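Long-range contacts in ABC transporter (Caldanaerobius, PDB 4G68), which probably serves as the extracellular solute-binding component of an ABC transporter, capturing xylo-oligosaccharides released from xylan for uptake: residues A[70-75]-A[98-103]; A[123-128]-A[344-349]; A[142-147]-A[167-172]; A[301-306]-A[379-384]. All coordinates share one frame; numbering follows the deposited sequence. Where two conformers were deposited one is given.

Contact 1 of 4, residues A[70-75]-A[98-103]. With XYS (alpha-D-xylopyranose), chain D; XYP (beta-D-xylopyranose), chain B; XYP (beta-D-xylopyranose), chain C.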
# COMPACT_ATOMS: atom_id res chain seq x y z
N LEU A 70 2.48 -12.44 3.05
CA LEU A 70 3.48 -11.63 3.73
C LEU A 70 3.07 -11.16 5.07
O LEU A 70 3.64 -10.19 5.55
CB LEU A 70 3.88 -10.46 2.76
CG LEU A 70 2.73 -9.53 2.26
CD1 LEU A 70 1.90 -8.90 3.39
CD2 LEU A 70 3.41 -8.37 1.55
N PHE A 71 2.00 -11.75 5.66
CA PHE A 71 1.55 -11.24 6.95
C PHE A 71 2.43 -11.70 8.12
O PHE A 71 2.18 -12.71 8.78
CB PHE A 71 0.09 -11.58 7.18
CG PHE A 71 -0.84 -10.76 6.29
CD1 PHE A 71 -1.07 -9.41 6.54
CD2 PHE A 71 -1.37 -11.35 5.13
CE1 PHE A 71 -1.92 -8.66 5.68
CE2 PHE A 71 -2.16 -10.60 4.27
CZ PHE A 71 -2.44 -9.28 4.54
N THR A 72 3.50 -10.96 8.33
CA THR A 72 4.52 -11.36 9.28
C THR A 72 4.34 -10.76 10.67
O THR A 72 4.76 -11.33 11.61
CB THR A 72 5.97 -11.00 8.82
OG1 THR A 72 6.04 -9.67 8.34
CG2 THR A 72 6.51 -12.01 7.78
N GLY A 73 3.75 -9.58 10.74
CA GLY A 73 3.54 -8.93 12.02
C GLY A 73 2.31 -9.41 12.81
O GLY A 73 1.44 -10.01 12.24
N GLU A 74 2.26 -9.11 14.11
CA GLU A 74 1.12 -9.49 14.99
C GLU A 74 0.15 -8.28 15.07
O GLU A 74 0.59 -7.15 15.05
CB GLU A 74 1.64 -9.86 16.40
CG GLU A 74 2.51 -11.10 16.37
CD GLU A 74 1.75 -12.40 16.09
OE1 GLU A 74 0.48 -12.41 15.88
OE2 GLU A 74 2.42 -13.47 16.07
N PRO A 75 -1.17 -8.51 15.14
CA PRO A 75 -1.79 -9.82 15.28
C PRO A 75 -2.06 -10.56 13.98
O PRO A 75 -2.64 -11.69 14.04
CB PRO A 75 -3.12 -9.50 15.97
CG PRO A 75 -3.47 -8.11 15.41
CD PRO A 75 -2.14 -7.41 15.32
N GLU A 98 1.01 -22.91 4.77
CA GLU A 98 1.46 -21.53 4.38
C GLU A 98 2.93 -21.36 4.62
O GLU A 98 3.54 -22.04 5.51
CB GLU A 98 0.58 -20.47 5.12
CG GLU A 98 0.72 -20.47 6.66
CD GLU A 98 0.33 -19.17 7.36
OE1 GLU A 98 0.20 -18.11 6.74
OE2 GLU A 98 0.15 -19.22 8.60
N SER A 99 3.56 -20.49 3.83
CA SER A 99 4.93 -20.04 4.09
C SER A 99 4.83 -18.50 4.09
O SER A 99 4.29 -17.93 3.14
CB SER A 99 5.86 -20.54 2.98
OG SER A 99 7.15 -19.91 3.08
N VAL A 100 5.33 -17.86 5.13
CA VAL A 100 5.15 -16.41 5.33
C VAL A 100 6.49 -15.68 5.20
O VAL A 100 7.46 -16.06 5.85
CB VAL A 100 4.62 -16.10 6.74
CG1 VAL A 100 4.31 -14.62 6.89
CG2 VAL A 100 3.41 -16.92 7.06
N THR A 101 6.52 -14.65 4.36
CA THR A 101 7.85 -13.97 4.10
C THR A 101 7.63 -12.46 4.22
O THR A 101 6.59 -11.94 3.70
CB THR A 101 8.34 -14.33 2.70
OG1 THR A 101 8.52 -15.74 2.59
CG2 THR A 101 9.67 -13.57 2.34
N GLU A 102 8.56 -11.78 4.90
CA GLU A 102 8.47 -10.33 5.07
C GLU A 102 8.25 -9.66 3.66
O GLU A 102 8.90 -10.00 2.71
CB GLU A 102 9.69 -9.77 5.78
CG GLU A 102 9.61 -8.24 5.90
CD GLU A 102 10.19 -7.46 4.69
OE1 GLU A 102 11.11 -8.02 3.99
OE2 GLU A 102 9.86 -6.23 4.52
N ASN A 103 7.34 -8.67 3.63
CA ASN A 103 7.06 -7.86 2.44
C ASN A 103 8.14 -7.72 1.39
O ASN A 103 7.97 -8.18 0.24
CB ASN A 103 6.56 -6.48 2.97
CG ASN A 103 6.22 -5.48 1.87
OD1 ASN A 103 5.60 -5.82 0.89
ND2 ASN A 103 6.59 -4.22 2.07
C1 XYS D . 1.36 -7.43 8.63
C2 XYS D . 2.58 -7.31 7.69
C3 XYS D . 2.54 -6.11 6.74
C4 XYS D . 1.13 -5.92 6.16
C5 XYS D . 0.11 -5.83 7.29
O1 XYS D . 1.65 -7.67 9.97
O2 XYS D . 3.82 -7.41 8.28
O3 XYS D . 3.50 -6.32 5.78
O4 XYS D . 1.03 -4.93 5.16
O5 XYS D . 0.32 -6.52 8.42
C1 XYP B . 1.54 -5.06 3.99
C2 XYP B . 0.38 -4.82 3.01
C3 XYP B . 1.01 -4.83 1.60
C4 XYP B . 2.02 -3.70 1.60
C5 XYP B . 3.07 -3.92 2.70
O2 XYP B . -0.49 -5.94 3.12
O3 XYP B . -0.08 -4.48 0.73
O4 XYP B . 2.66 -3.76 0.32
O5 XYP B . 2.38 -3.95 3.96
C1 XYP C . 3.15 -2.58 -0.23
C2 XYP C . 4.28 -2.93 -1.19
C3 XYP C . 4.74 -1.63 -1.87
C4 XYP C . 3.56 -0.83 -2.46
C5 XYP C . 2.37 -0.70 -1.47
O2 XYP C . 5.31 -3.58 -0.47
O3 XYP C . 5.69 -2.02 -2.89
O4 XYP C . 3.94 0.48 -2.88
O5 XYP C . 2.06 -1.97 -0.90
O HOH W 1 5.63 -8.12 5.92
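Two loops at the carboxyl ends of parallel strands 64-69 and 95-100 meet here to build one wall of the xylo-oligosaccharide pocket. The backbones come close at L70, whose CA makes a CA-H...O contact with T101 O at 3.1 Å. Beyond it the side chains of L70 and N103 run alongside in a common direction, with L70 CD2 3.4 Å from N103 OD1. In the crowded position between backbone N and carbonyl carbon (chi1 57°), the L70 branch also sends CD1 over the centre of one face of the F71 ring, while the ring edge meets O5 of the alpha-xylose. T72 leans toward the strand, its CG2 resting against V100 CG1 at 3.5 Å. No direct hydrogen bond joins the segments; instead a single water is held by L70 O, T72 OG1 and N103 N (2.9 Å from water O to N103 N), and it also bonds O2 and O3 of the alpha-xylose. G73 N donates to O2 of the same sugar at 3.3 Å. N103, with CG anti to its backbone N, directs its amide to the chain C xylose, where OD1 accepts from O2 at 2.6 Å and ND2 donates to the same oxygen. An alanine at N103 would probably leave that O2 without this two-way amide partner and open a gap beside L70 CD2. E102 caps the following helix through D104 N and A105 N. Loops at the carboxyl ends of parallel strands gathered round the ligand are characteristic of the periplasmic-binding-protein fold; here a water completes the site.

Contact 2 of 4, residues A[123-128]-A[344-349]. With XYP (beta-D-xylopyranose), chain B; XYP (beta-D-xylopyranose), chain C.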
# COMPACT_ATOMS: atom_id res chain seq x y z
N PHE A 123 -0.99 -17.60 -4.07
CA PHE A 123 -0.02 -16.63 -3.61
C PHE A 123 -0.67 -15.26 -3.52
O PHE A 123 -1.52 -14.89 -4.38
CB PHE A 123 1.29 -16.61 -4.52
CG PHE A 123 1.04 -16.28 -5.95
CD1 PHE A 123 1.16 -14.93 -6.39
CD2 PHE A 123 0.80 -17.27 -6.89
CE1 PHE A 123 0.97 -14.61 -7.74
CE2 PHE A 123 0.63 -16.97 -8.25
CZ PHE A 123 0.75 -15.64 -8.69
N GLN A 124 -0.23 -14.50 -2.53
CA GLN A 124 -0.64 -13.12 -2.38
C GLN A 124 0.13 -12.28 -3.39
O GLN A 124 1.24 -12.63 -3.75
CB GLN A 124 -0.34 -12.66 -0.98
CG GLN A 124 -0.72 -11.23 -0.65
CD GLN A 124 -0.36 -10.79 0.77
OE1 GLN A 124 0.01 -11.61 1.59
NE2 GLN A 124 -0.59 -9.51 1.08
N THR A 125 -0.48 -11.22 -3.91
CA THR A 125 0.19 -10.44 -4.91
C THR A 125 -0.39 -9.03 -4.84
O THR A 125 -1.34 -8.77 -4.07
CB THR A 125 0.01 -11.03 -6.33
OG1 THR A 125 0.87 -10.35 -7.21
CG2 THR A 125 -1.43 -10.85 -6.85
N TRP A 126 0.20 -8.18 -5.64
CA TRP A 126 -0.32 -6.84 -5.90
C TRP A 126 -0.83 -6.81 -7.30
O TRP A 126 -0.11 -7.12 -8.24
CB TRP A 126 0.80 -5.77 -5.73
CG TRP A 126 1.22 -5.68 -4.25
CD1 TRP A 126 0.62 -4.98 -3.22
CD2 TRP A 126 2.32 -6.37 -3.66
NE1 TRP A 126 1.29 -5.19 -2.03
CE2 TRP A 126 2.35 -5.99 -2.25
CE3 TRP A 126 3.31 -7.23 -4.16
CZ2 TRP A 126 3.26 -6.50 -1.38
CZ3 TRP A 126 4.29 -7.71 -3.28
CH2 TRP A 126 4.27 -7.31 -1.92
N ALA A 127 -2.12 -6.48 -7.43
CA ALA A 127 -2.74 -6.46 -8.78
C ALA A 127 -2.30 -5.26 -9.56
O ALA A 127 -1.89 -4.26 -8.94
CB ALA A 127 -4.27 -6.46 -8.64
N GLY A 128 -2.48 -5.30 -10.90
CA GLY A 128 -1.94 -4.27 -11.80
C GLY A 128 -0.59 -4.61 -12.32
O GLY A 128 -0.29 -5.77 -12.71
N VAL A 344 -5.88 -3.33 -4.82
CA VAL A 344 -4.66 -3.90 -5.37
C VAL A 344 -4.17 -5.14 -4.60
O VAL A 344 -3.23 -5.78 -5.08
CB VAL A 344 -3.53 -2.82 -5.44
CG1 VAL A 344 -3.93 -1.63 -6.30
CG2 VAL A 344 -3.19 -2.34 -4.07
N GLY A 345 -4.74 -5.46 -3.44
CA GLY A 345 -4.35 -6.75 -2.71
C GLY A 345 -5.17 -7.88 -3.37
O GLY A 345 -6.39 -7.82 -3.36
N ALA A 346 -4.51 -8.94 -3.85
CA ALA A 346 -5.23 -10.09 -4.47
C ALA A 346 -4.52 -11.42 -4.18
O ALA A 346 -3.31 -11.45 -3.85
CB ALA A 346 -5.30 -9.89 -5.98
N LEU A 347 -5.32 -12.47 -4.23
CA LEU A 347 -4.72 -13.82 -4.32
C LEU A 347 -4.80 -14.34 -5.71
O LEU A 347 -5.80 -14.09 -6.39
CB LEU A 347 -5.46 -14.77 -3.35
CG LEU A 347 -5.59 -14.32 -1.89
CD1 LEU A 347 -6.25 -15.47 -1.09
CD2 LEU A 347 -4.19 -14.14 -1.28
N MSE A 348 -3.70 -14.98 -6.18
CA MSE A 348 -3.73 -15.62 -7.45
C MSE A 348 -3.47 -17.09 -7.28
O MSE A 348 -2.80 -17.56 -6.35
CB MSE A 348 -2.76 -14.96 -8.43
CG MSE A 348 -3.21 -13.59 -8.90
SE MSE A 348 -1.91 -12.76 -10.09
CE MSE A 348 -3.00 -11.18 -10.52
N VAL A 349 -3.93 -17.86 -8.28
CA VAL A 349 -3.65 -19.29 -8.34
C VAL A 349 -2.67 -19.59 -9.50
O VAL A 349 -2.77 -19.07 -10.66
CB VAL A 349 -4.95 -20.09 -8.56
CG1 VAL A 349 -4.64 -21.60 -8.89
CG2 VAL A 349 -5.86 -19.86 -7.35
C1 XYP B . 1.54 -5.06 3.99
C2 XYP B . 0.38 -4.82 3.01
C3 XYP B . 1.01 -4.83 1.60
C4 XYP B . 2.02 -3.70 1.60
C5 XYP B . 3.07 -3.92 2.70
O2 XYP B . -0.49 -5.94 3.12
O3 XYP B . -0.08 -4.48 0.73
O4 XYP B . 2.66 -3.76 0.32
O5 XYP B . 2.38 -3.95 3.96
C1 XYP C . 3.15 -2.58 -0.23
C2 XYP C . 4.28 -2.93 -1.19
C3 XYP C . 4.74 -1.63 -1.87
C4 XYP C . 3.56 -0.83 -2.46
C5 XYP C . 2.37 -0.70 -1.47
O2 XYP C . 5.31 -3.58 -0.47
O3 XYP C . 5.69 -2.02 -2.89
O4 XYP C . 3.94 0.48 -2.88
O5 XYP C . 2.06 -1.97 -0.90
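The F123 ring carries M348 CB over one face, 3.6 Å above its plane and offset toward the rim, a CH-pi contact, while the selenium of this selenomethionine stands obliquely at 5.1 Å from the ring centroid in a Met-aromatic contact. On the W126 indole, C2 of the chain C xylose covers one face toward the rim, and C3 of the chain B xylose lies at the edge, in plane. W126 NE1 donates to O3 of the chain B sugar at 3.2 Å and weakly to O4. A leucine at W126 would probably leave O3 without this donor and take the flat surface from beside the chain C sugar. The two rings leave opposite faces of the sheet, F123 on the side of T125 and M348, W126 on the side of Q124 and L347; between them the strands run antiparallel. F123 and M348 form a hydrogen-bonded pair, with M348 N to F123 O at 2.8 Å, and T125 with A346 forms the next, with A346 N 3.2 Å from T125 O. A127 N extends the ladder to V344 O at 2.7 Å, just where V344 and G345 together face D175 in a classic beta bulge. T125 CG2 packs against M348 SE at 3.8 Å. Helix 103-115 covers F123 through Y106, I110 and I114, helix 356-377 meets L347 and V349, and strand 168-184 flanks 344-349 on the side away from 123-126.

Contact 3 of 4, residues A[142-147]-A[167-172]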
# COMPACT_ATOMS: atom_id res chain seq x y z
N GLN A 142 -6.45 -18.47 -15.31
CA GLN A 142 -7.63 -17.58 -15.53
C GLN A 142 -8.81 -18.01 -14.65
O GLN A 142 -9.16 -19.22 -14.52
CB GLN A 142 -8.05 -17.65 -17.00
CG GLN A 142 -9.11 -16.62 -17.42
CD GLN A 142 -9.66 -16.90 -18.82
OE1 GLN A 142 -9.03 -17.56 -19.61
NE2 GLN A 142 -10.81 -16.31 -19.15
N LEU A 143 -9.52 -17.04 -14.10
CA LEU A 143 -10.57 -17.37 -13.11
C LEU A 143 -12.02 -17.13 -13.58
O LEU A 143 -12.97 -17.40 -12.84
CB LEU A 143 -10.29 -16.60 -11.79
CG LEU A 143 -8.92 -16.93 -11.08
CD1 LEU A 143 -8.95 -16.28 -9.71
CD2 LEU A 143 -8.73 -18.44 -10.92
N ASP A 144 -12.21 -16.61 -14.78
CA ASP A 144 -13.61 -16.32 -15.24
C ASP A 144 -14.59 -17.53 -15.05
O ASP A 144 -15.72 -17.37 -14.53
CB ASP A 144 -13.58 -15.85 -16.70
CG ASP A 144 -12.96 -14.46 -16.84
OD1 ASP A 144 -13.69 -13.44 -16.85
OD2 ASP A 144 -11.74 -14.42 -16.96
N SER A 145 -14.14 -18.70 -15.43
CA SER A 145 -15.02 -19.90 -15.32
C SER A 145 -15.40 -20.26 -13.90
O SER A 145 -16.28 -21.10 -13.71
CB SER A 145 -14.41 -21.13 -16.01
OG SER A 145 -13.28 -21.63 -15.29
N TYR A 146 -14.66 -19.72 -12.90
CA TYR A 146 -14.95 -20.01 -11.51
C TYR A 146 -15.70 -18.86 -10.87
O TYR A 146 -15.91 -18.82 -9.64
CB TYR A 146 -13.66 -20.16 -10.74
CG TYR A 146 -12.79 -21.33 -11.14
CD1 TYR A 146 -12.96 -22.56 -10.51
CD2 TYR A 146 -11.81 -21.22 -12.11
CE1 TYR A 146 -12.15 -23.65 -10.86
CE2 TYR A 146 -10.98 -22.31 -12.47
CZ TYR A 146 -11.16 -23.50 -11.79
OH TYR A 146 -10.34 -24.54 -12.08
N LEU A 147 -16.06 -17.86 -11.69
CA LEU A 147 -16.72 -16.69 -11.13
C LEU A 147 -18.15 -16.49 -11.61
O LEU A 147 -18.65 -15.31 -11.63
CB LEU A 147 -15.89 -15.41 -11.34
CG LEU A 147 -14.52 -15.48 -10.65
CD1 LEU A 147 -13.71 -14.26 -11.10
CD2 LEU A 147 -14.70 -15.55 -9.16
N GLY A 167 -9.06 -8.36 -20.77
CA GLY A 167 -10.51 -8.67 -20.63
C GLY A 167 -10.85 -9.94 -19.84
O GLY A 167 -11.98 -10.36 -19.84
N LYS A 168 -9.87 -10.56 -19.19
CA LYS A 168 -10.07 -11.79 -18.50
C LYS A 168 -9.56 -11.62 -17.05
O LYS A 168 -8.57 -10.91 -16.79
CB LYS A 168 -9.25 -12.88 -19.23
CG LYS A 168 -9.90 -13.33 -20.58
CD LYS A 168 -8.96 -14.26 -21.37
CE LYS A 168 -7.73 -13.55 -22.02
NZ LYS A 168 -7.95 -12.52 -23.15
N ILE A 169 -10.16 -12.35 -16.13
CA ILE A 169 -9.84 -12.17 -14.69
C ILE A 169 -8.81 -13.20 -14.27
O ILE A 169 -9.01 -14.39 -14.55
CB ILE A 169 -11.08 -12.38 -13.85
CG1 ILE A 169 -12.09 -11.26 -14.20
CG2 ILE A 169 -10.74 -12.32 -12.36
CD1 ILE A 169 -13.36 -11.31 -13.44
N TYR A 170 -7.77 -12.75 -13.57
CA TYR A 170 -6.67 -13.60 -13.14
C TYR A 170 -6.44 -13.54 -11.61
O TYR A 170 -5.45 -14.01 -11.12
CB TYR A 170 -5.32 -13.24 -13.84
CG TYR A 170 -5.35 -13.60 -15.30
CD1 TYR A 170 -4.96 -14.88 -15.74
CD2 TYR A 170 -5.88 -12.70 -16.23
CE1 TYR A 170 -5.01 -15.22 -17.09
CE2 TYR A 170 -5.97 -13.05 -17.59
CZ TYR A 170 -5.53 -14.28 -18.00
OH TYR A 170 -5.61 -14.58 -19.35
N GLY A 171 -7.36 -13.00 -10.84
CA GLY A 171 -7.11 -13.01 -9.40
C GLY A 171 -8.36 -12.83 -8.60
O GLY A 171 -9.39 -12.43 -9.15
N ILE A 172 -8.30 -13.18 -7.30
CA ILE A 172 -9.45 -12.90 -6.38
C ILE A 172 -9.03 -11.73 -5.48
O ILE A 172 -8.10 -11.85 -4.66
CB ILE A 172 -9.78 -14.09 -5.47
CG1 ILE A 172 -10.12 -15.37 -6.31
CG2 ILE A 172 -10.90 -13.73 -4.52
CD1 ILE A 172 -11.41 -15.35 -7.17
O HOH W 2 -13.54 -10.95 -17.61
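Q142 and K168 cross at a slant, the flat amide of the glutamine lying against the aliphatic part of the lysine, with Q142 NE2 3.4 Å from K168 CG. The glutamine chain is extended, and its NE2 also donates to D144 OD2 at 3.0 Å. D144 OD2 accepts a second bond, from I169 N at 2.7 Å on its syn side, and the two donors arrive from opposite faces of the carboxylate plane. Held in this way, D144 is fixed against the strand edge, and its other oxygen, OD1, takes a water that bridges to G167 O. The backbone bond from L143 N to I169 O, 2.7 Å long, helps pin the loop after helix 132-136 to the start of strand 168-184, which neighbours strand 341-349 in the mixed sheet of this solute-binding-protein fold. Next to these polar groups the aliphatic side chains interlock. L143 meets I172 at about a right angle, CD1 to CD1 at 3.7 Å, whereas L147 and I172 run antiparallel alongside one another, CD2 to CD1. L147 CD1 lies 3.8 Å from I169 CG2, slanting across it. On the other flank the Y170 ring slants by Q142, its CE1 3.9 Å from Q142 CB, and helix 356-377 lies against L143 and I172 through V360 and A367.

Contact 4 of 4, residues A[301-306]-A[379-384]. With XYS (alpha-D-xylopyranose), chain D; XYP (beta-D-xylopyranose), chain B.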
# COMPACT_ATOMS: atom_id res chain seq x y z
N GLY A 301 1.73 7.10 4.81
CA GLY A 301 1.91 5.95 3.91
C GLY A 301 0.61 5.20 3.72
O GLY A 301 -0.48 5.84 3.74
N GLY A 302 0.70 3.87 3.65
CA GLY A 302 -0.51 3.16 3.36
C GLY A 302 -1.38 3.02 4.61
O GLY A 302 -0.90 3.03 5.77
N ASN A 303 -2.67 2.88 4.36
CA ASN A 303 -3.67 2.52 5.36
C ASN A 303 -3.30 1.19 6.04
O ASN A 303 -3.71 0.95 7.16
CB ASN A 303 -4.99 2.26 4.62
CG ASN A 303 -4.85 1.12 3.65
OD1 ASN A 303 -4.19 1.19 2.62
ND2 ASN A 303 -5.46 -0.01 4.01
N PHE A 304 -2.47 0.36 5.37
CA PHE A 304 -2.12 -0.96 5.91
C PHE A 304 -1.27 -0.91 7.16
O PHE A 304 -1.21 -1.90 7.94
CB PHE A 304 -1.46 -1.88 4.85
CG PHE A 304 -0.47 -1.15 3.97
CD1 PHE A 304 0.78 -0.73 4.45
CD2 PHE A 304 -0.82 -0.86 2.68
CE1 PHE A 304 1.68 -0.01 3.60
CE2 PHE A 304 0.03 -0.15 1.83
CZ PHE A 304 1.29 0.27 2.29
N ASP A 305 -0.61 0.23 7.33
CA ASP A 305 0.21 0.53 8.49
C ASP A 305 -0.61 0.84 9.75
O ASP A 305 -0.07 0.86 10.89
CB ASP A 305 1.26 1.56 8.19
CG ASP A 305 2.40 1.03 7.26
OD1 ASP A 305 2.60 -0.18 7.15
OD2 ASP A 305 3.02 1.84 6.60
N ALA A 306 -1.89 1.10 9.57
CA ALA A 306 -2.74 1.43 10.69
C ALA A 306 -2.64 0.40 11.78
O ALA A 306 -2.68 0.75 12.99
CB ALA A 306 -4.17 1.54 10.21
N THR A 379 -5.22 -3.84 9.15
CA THR A 379 -4.08 -4.14 8.29
C THR A 379 -4.47 -3.91 6.82
O THR A 379 -3.63 -4.02 5.94
CB THR A 379 -3.65 -5.63 8.42
OG1 THR A 379 -4.79 -6.45 8.44
CG2 THR A 379 -2.90 -5.85 9.74
N GLY A 380 -5.72 -3.56 6.55
CA GLY A 380 -6.08 -3.23 5.16
C GLY A 380 -7.49 -2.72 5.08
O GLY A 380 -8.15 -2.67 6.12
N LEU A 381 -7.91 -2.24 3.90
CA LEU A 381 -9.30 -1.81 3.68
C LEU A 381 -9.98 -2.95 2.91
O LEU A 381 -9.46 -3.42 1.95
CB LEU A 381 -9.34 -0.46 2.94
CG LEU A 381 -8.87 0.76 3.78
CD1 LEU A 381 -8.52 1.91 2.81
CD2 LEU A 381 -10.07 1.16 4.65
N PRO A 382 -11.12 -3.44 3.39
CA PRO A 382 -11.67 -4.68 2.83
C PRO A 382 -12.13 -4.44 1.32
O PRO A 382 -12.61 -3.31 0.98
CB PRO A 382 -12.94 -4.93 3.70
CG PRO A 382 -13.30 -3.60 4.30
CD PRO A 382 -11.92 -2.96 4.56
N ALA A 383 -11.96 -5.46 0.50
CA ALA A 383 -12.52 -5.46 -0.88
C ALA A 383 -13.84 -6.28 -0.87
O ALA A 383 -14.64 -6.11 -1.78
CB ALA A 383 -11.54 -6.06 -1.90
N TRP A 384 -14.02 -7.17 0.11
CA TRP A 384 -15.26 -7.96 0.20
C TRP A 384 -16.26 -7.19 1.02
O TRP A 384 -15.87 -6.43 1.93
CB TRP A 384 -15.04 -9.29 0.85
CG TRP A 384 -14.27 -10.27 -0.05
CD1 TRP A 384 -12.94 -10.12 -0.50
CD2 TRP A 384 -14.75 -11.50 -0.64
NE1 TRP A 384 -12.58 -11.19 -1.28
CE2 TRP A 384 -13.62 -12.08 -1.39
CE3 TRP A 384 -15.95 -12.23 -0.57
CZ2 TRP A 384 -13.73 -13.29 -2.10
CZ3 TRP A 384 -16.03 -13.48 -1.23
CH2 TRP A 384 -14.98 -14.00 -2.00
C1 XYS D . 1.36 -7.43 8.63
C2 XYS D . 2.58 -7.31 7.69
C3 XYS D . 2.54 -6.11 6.74
C4 XYS D . 1.13 -5.92 6.16
C5 XYS D . 0.11 -5.83 7.29
O1 XYS D . 1.65 -7.67 9.97
O2 XYS D . 3.82 -7.41 8.28
O3 XYS D . 3.50 -6.32 5.78
O4 XYS D . 1.03 -4.93 5.16
O5 XYS D . 0.32 -6.52 8.42
C1 XYP B . 1.54 -5.06 3.99
C2 XYP B . 0.38 -4.82 3.01
C3 XYP B . 1.01 -4.83 1.60
C4 XYP B . 2.02 -3.70 1.60
C5 XYP B . 3.07 -3.92 2.70
O2 XYP B . -0.49 -5.94 3.12
O3 XYP B . -0.08 -4.48 0.73
O4 XYP B . 2.66 -3.76 0.32
O5 XYP B . 2.38 -3.95 3.96
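N303 and F304 of the 3-10 turn 303-305 meet T379, G380 and L381 mainly by van der Waals contact. The N303 amide slants across L381, its ND2 3.5 Å from L381 CG and close to G380 CA. With CG tucked between the backbone N and carbonyl carbon (chi1 62°), N303 directs its amide toward segment 379-384, yet ND2 and L381 N, 3.3 Å apart, are both donors and do not bond. Weak polar contact follows at F304, whose CA makes a CA-H...O contact with T379 O at 3.4 Å, while its CB comes within 3.2 Å of the same oxygen. Conventional hydrogen bonds reach elsewhere: N303 OD1 accepts from A178 N, and T379 OG1 pairs with D374 OD1. Contacts with the sugars form the last group. C4 of the chain B xylose sits over the centre of one face of the F304 ring, 3.9 Å above the plane, and G302 CA lies 3.5 Å above the plane on the opposite face, offset toward the rim. D305 OD1, which makes a salt bridge to R284, lies in the ring plane at its edge. T379 brings CG2 to within 3.5 Å of O5 of the alpha-xylose. An aromatic ring set against a sugar face is common in sugar-binding proteins; here the two segments offer the sugars a ring face and a methyl group, so their part in recognition probably rests mainly on shape and van der Waals contact.

From the N terminus, contact 1 comes first, closing a short loop that contains helix 76-90 and tying the ends of parallel strands 64-69 and 95-100. Contact 2 then opens on strand 122-126 and closes only at strand 341-349, a span of more than two hundred residues; contact 3, a local closure through strand 164-165, falls wholly within it. Contact 4 begins inside that span and ends beyond it, so contacts 2 and 4 cross. All four reach one mixed sheet. L70 N and Q124 OE1 join contacts 1 and 2, L347 O and I172 N join contacts 2 and 3, and I172 packs on W384 between contacts 3 and 4. Contacts 1, 2 and 4 share the chain B xylose.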